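Local atomic coordinates of Cow rumen GH26 endo-mannanase (Metagenome, PDB entry 6UEH), a protein that probably hydrolyses internal beta-1,4-mannosidic linkages of mannans such as galactomannan, as an endo-mannanase of glycoside hydrolase family 26. Residues Leu357-Asn362 with Tyr379-Gly384. Sequence-based numbering, arbitrary orientation.
Sequences LIWEQN and YVDMIG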
loop_
_atom_site.group_PDB
_atom_site.type_symbol
_atom_site.label_atom_id
_atom_site.label_comp_id
_atom_site.label_asym_id
_atom_site.label_seq_id
_atom_site.Cartn_x
_atom_site.Cartn_y
_atom_site.Cartn_z
ATOM N N LEU A 357 17.009 11.954 -0.752
ATOM C CA LEU A 357 15.930 11.135 -0.218
ATOM C C LEU A 357 14.808 10.903 -1.219
ATOM O O LEU A 357 14.397 11.815 -1.935
ATOM C CB LEU A 357 15.355 11.781 1.043
ATOM C CG LEU A 357 16.361 12.169 2.126
ATOM C CD1 LEU A 357 15.656 12.862 3.285
ATOM C CD2 LEU A 357 17.133 10.943 2.607
ATOM N N ILE A 358 14.326 9.666 -1.259
ATOM C CA ILE A 358 13.108 9.331 -1.981
ATOM C C ILE A 358 11.998 9.166 -0.952
ATOM O O ILE A 358 11.967 8.184 -0.212
ATOM C CB ILE A 358 13.264 8.047 -2.818
ATOM C CG1 ILE A 358 14.394 8.217 -3.838
ATOM C CG2 ILE A 358 11.957 7.703 -3.520
ATOM C CD1 ILE A 358 14.599 7.016 -4.734
ATOM N N TRP A 359 11.101 10.143 -0.894
ATOM C CA TRP A 359 10.111 10.204 0.174
ATOM C C TRP A 359 8.957 9.230 -0.053
ATOM O O TRP A 359 8.135 9.420 -0.951
ATOM C CB TRP A 359 9.578 11.633 0.314
ATOM C CG TRP A 359 10.625 12.617 0.741
ATOM C CD1 TRP A 359 11.570 13.211 -0.048
ATOM C CD2 TRP A 359 10.834 13.123 2.064
ATOM N NE1 TRP A 359 12.354 14.055 0.704
ATOM C CE2 TRP A 359 11.921 14.019 2.004
ATOM C CE3 TRP A 359 10.204 12.907 3.295
ATOM C CZ2 TRP A 359 12.393 14.696 3.126
ATOM C CZ3 TRP A 359 10.675 13.580 4.407
ATOM C CH2 TRP A 359 11.758 14.463 4.315
ATOM N N GLU A 360 8.902 8.188 0.772
ATOM C CA GLU A 360 7.825 7.208 0.694
ATOM C C GLU A 360 6.849 7.387 1.847
ATOM O O GLU A 360 7.232 7.323 3.018
ATOM C CB GLU A 360 8.376 5.780 0.699
ATOM C CG GLU A 360 7.293 4.713 0.607
ATOM C CD GLU A 360 7.852 3.318 0.408
ATOM O OE1 GLU A 360 8.977 3.051 0.879
ATOM O OE2 GLU A 360 7.167 2.489 -0.225
ATOM N N GLN A 361 5.586 7.615 1.509
ATOM C CA GLN A 361 4.554 7.781 2.519
ATOM C C GLN A 361 3.586 6.606 2.495
ATOM O O GLN A 361 3.112 6.202 1.430
ATOM C CB GLN A 361 3.798 9.094 2.307
ATOM C CG GLN A 361 2.744 9.374 3.366
ATOM C CD GLN A 361 2.109 10.739 3.208
ATOM O OE1 GLN A 361 1.546 11.060 2.158
ATOM N NE2 GLN A 361 2.206 11.558 4.249
ATOM N N ASN A 362 3.306 6.052 3.670
ATOM C CA ASN A 362 2.312 4.997 3.783
ATOM C C ASN A 362 0.906 5.542 3.570
ATOM O O ASN A 362 0.593 6.663 3.968
ATOM C CB ASN A 362 2.397 4.309 5.151
ATOM C CG ASN A 362 3.385 3.154 5.170
ATOM O OD1 ASN A 362 4.357 3.171 5.921
ATOM N ND2 ASN A 362 3.129 2.141 4.355
ATOM N N TYR A 379 4.999 16.561 -2.172
ATOM C CA TYR A 379 5.684 16.207 -0.928
ATOM C C TYR A 379 5.996 14.715 -0.796
ATOM O O TYR A 379 6.580 14.291 0.202
ATOM C CB TYR A 379 4.850 16.643 0.279
ATOM C CG TYR A 379 4.931 18.117 0.597
ATOM C CD1 TYR A 379 5.995 18.632 1.327
ATOM C CD2 TYR A 379 3.938 18.993 0.184
ATOM C CE1 TYR A 379 6.073 19.980 1.625
ATOM C CE2 TYR A 379 4.007 20.345 0.475
ATOM C CZ TYR A 379 5.076 20.831 1.197
ATOM O OH TYR A 379 5.152 22.172 1.493
ATOM N N VAL A 380 5.593 13.925 -1.787
ATOM C CA VAL A 380 5.720 12.467 -1.721
ATOM C C VAL A 380 6.253 11.904 -3.044
ATOM O O VAL A 380 5.857 12.360 -4.117
ATOM C CB VAL A 380 4.358 11.800 -1.381
ATOM C CG1 VAL A 380 4.495 10.287 -1.300
ATOM C CG2 VAL A 380 3.795 12.351 -0.070
ATOM N N ASP A 381 7.149 10.920 -2.967
ATOM C CA ASP A 381 7.748 10.325 -4.164
ATOM C C ASP A 381 7.312 8.883 -4.398
ATOM O O ASP A 381 7.561 8.318 -5.462
ATOM C CB ASP A 381 9.274 10.367 -4.073
ATOM C CG ASP A 381 9.810 11.771 -3.928
ATOM O OD1 ASP A 381 9.298 12.676 -4.619
ATOM O OD2 ASP A 381 10.741 11.969 -3.119
ATOM N N MET A 382 6.675 8.285 -3.398
ATOM C CA MET A 382 6.318 6.872 -3.457
ATOM C C MET A 382 5.263 6.561 -2.405
ATOM O O MET A 382 5.278 7.138 -1.320
ATOM C CB MET A 382 7.561 5.999 -3.244
ATOM C CG MET A 382 7.317 4.497 -3.321
ATOM S SD MET A 382 8.803 3.523 -2.966
ATOM C CE MET A 382 9.927 4.145 -4.219
ATOM N N ILE A 383 4.346 5.656 -2.729
ATOM C CA ILE A 383 3.341 5.214 -1.772
ATOM C C ILE A 383 3.669 3.819 -1.259
ATOM O O ILE A 383 3.879 2.894 -2.042
ATOM C CB ILE A 383 1.926 5.200 -2.386
ATOM C CG1 ILE A 383 1.567 6.580 -2.939
ATOM C CG2 ILE A 383 0.902 4.754 -1.350
ATOM C CD1 ILE A 383 1.539 7.664 -1.893
ATOM N N GLY A 384 3.712 3.667 0.059
ATOM C CA GLY A 384 3.957 2.368 0.654
ATOM C C GLY A 384 2.702 1.791 1.275
ATOM O O GLY A 384 1.873 2.526 1.806
#
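Glu360, Gln361 and Asn362 run parallel to Met382, Ile383 and Gly384, the strand axes 37° apart, as adjacent strands of the GH26 (beta/alpha)8 barrel. Gln361 N donates to Met382 O at 2.9 Å, and Gln361 O takes Gly384 N from 48° above its carbonyl plane. Just before the second strand a carboxylate stands in for a backbone acceptor: Asp381 OD2 accepts Trp359 N at 2.9 Å, while the backbone Asp381 N donates to Trp359 O. The same OD2 lies in plane at the indole edge, 3.4 Å from Trp359 CD1; Ser146 OG binds OD1, giving each carboxylate oxygen a partner. Glu360, its CG anti to the backbone N (chi1 -180°), extends obliquely across Met382 and sets OE2 3.4 Å from Met382 SD and near Gly384 CA, with OE1 bonded to Tyr447. An alanine at Glu360 would probably leave the Tyr447 hydroxyl without this mate and open a gap beside the Met382 sulphur. Gln361 leaves the face opposite Glu360 and Met382, where NE2 bonds to Tyr337 OH of helix 334-351, and its OE1, bonded to Ala375 N, touches Val380 CG2. Asn362, with OD1 bonded to Arg309 and ND2 also to Asp386, makes a weak 2.9 Å bond from ND2 to Gly384 O.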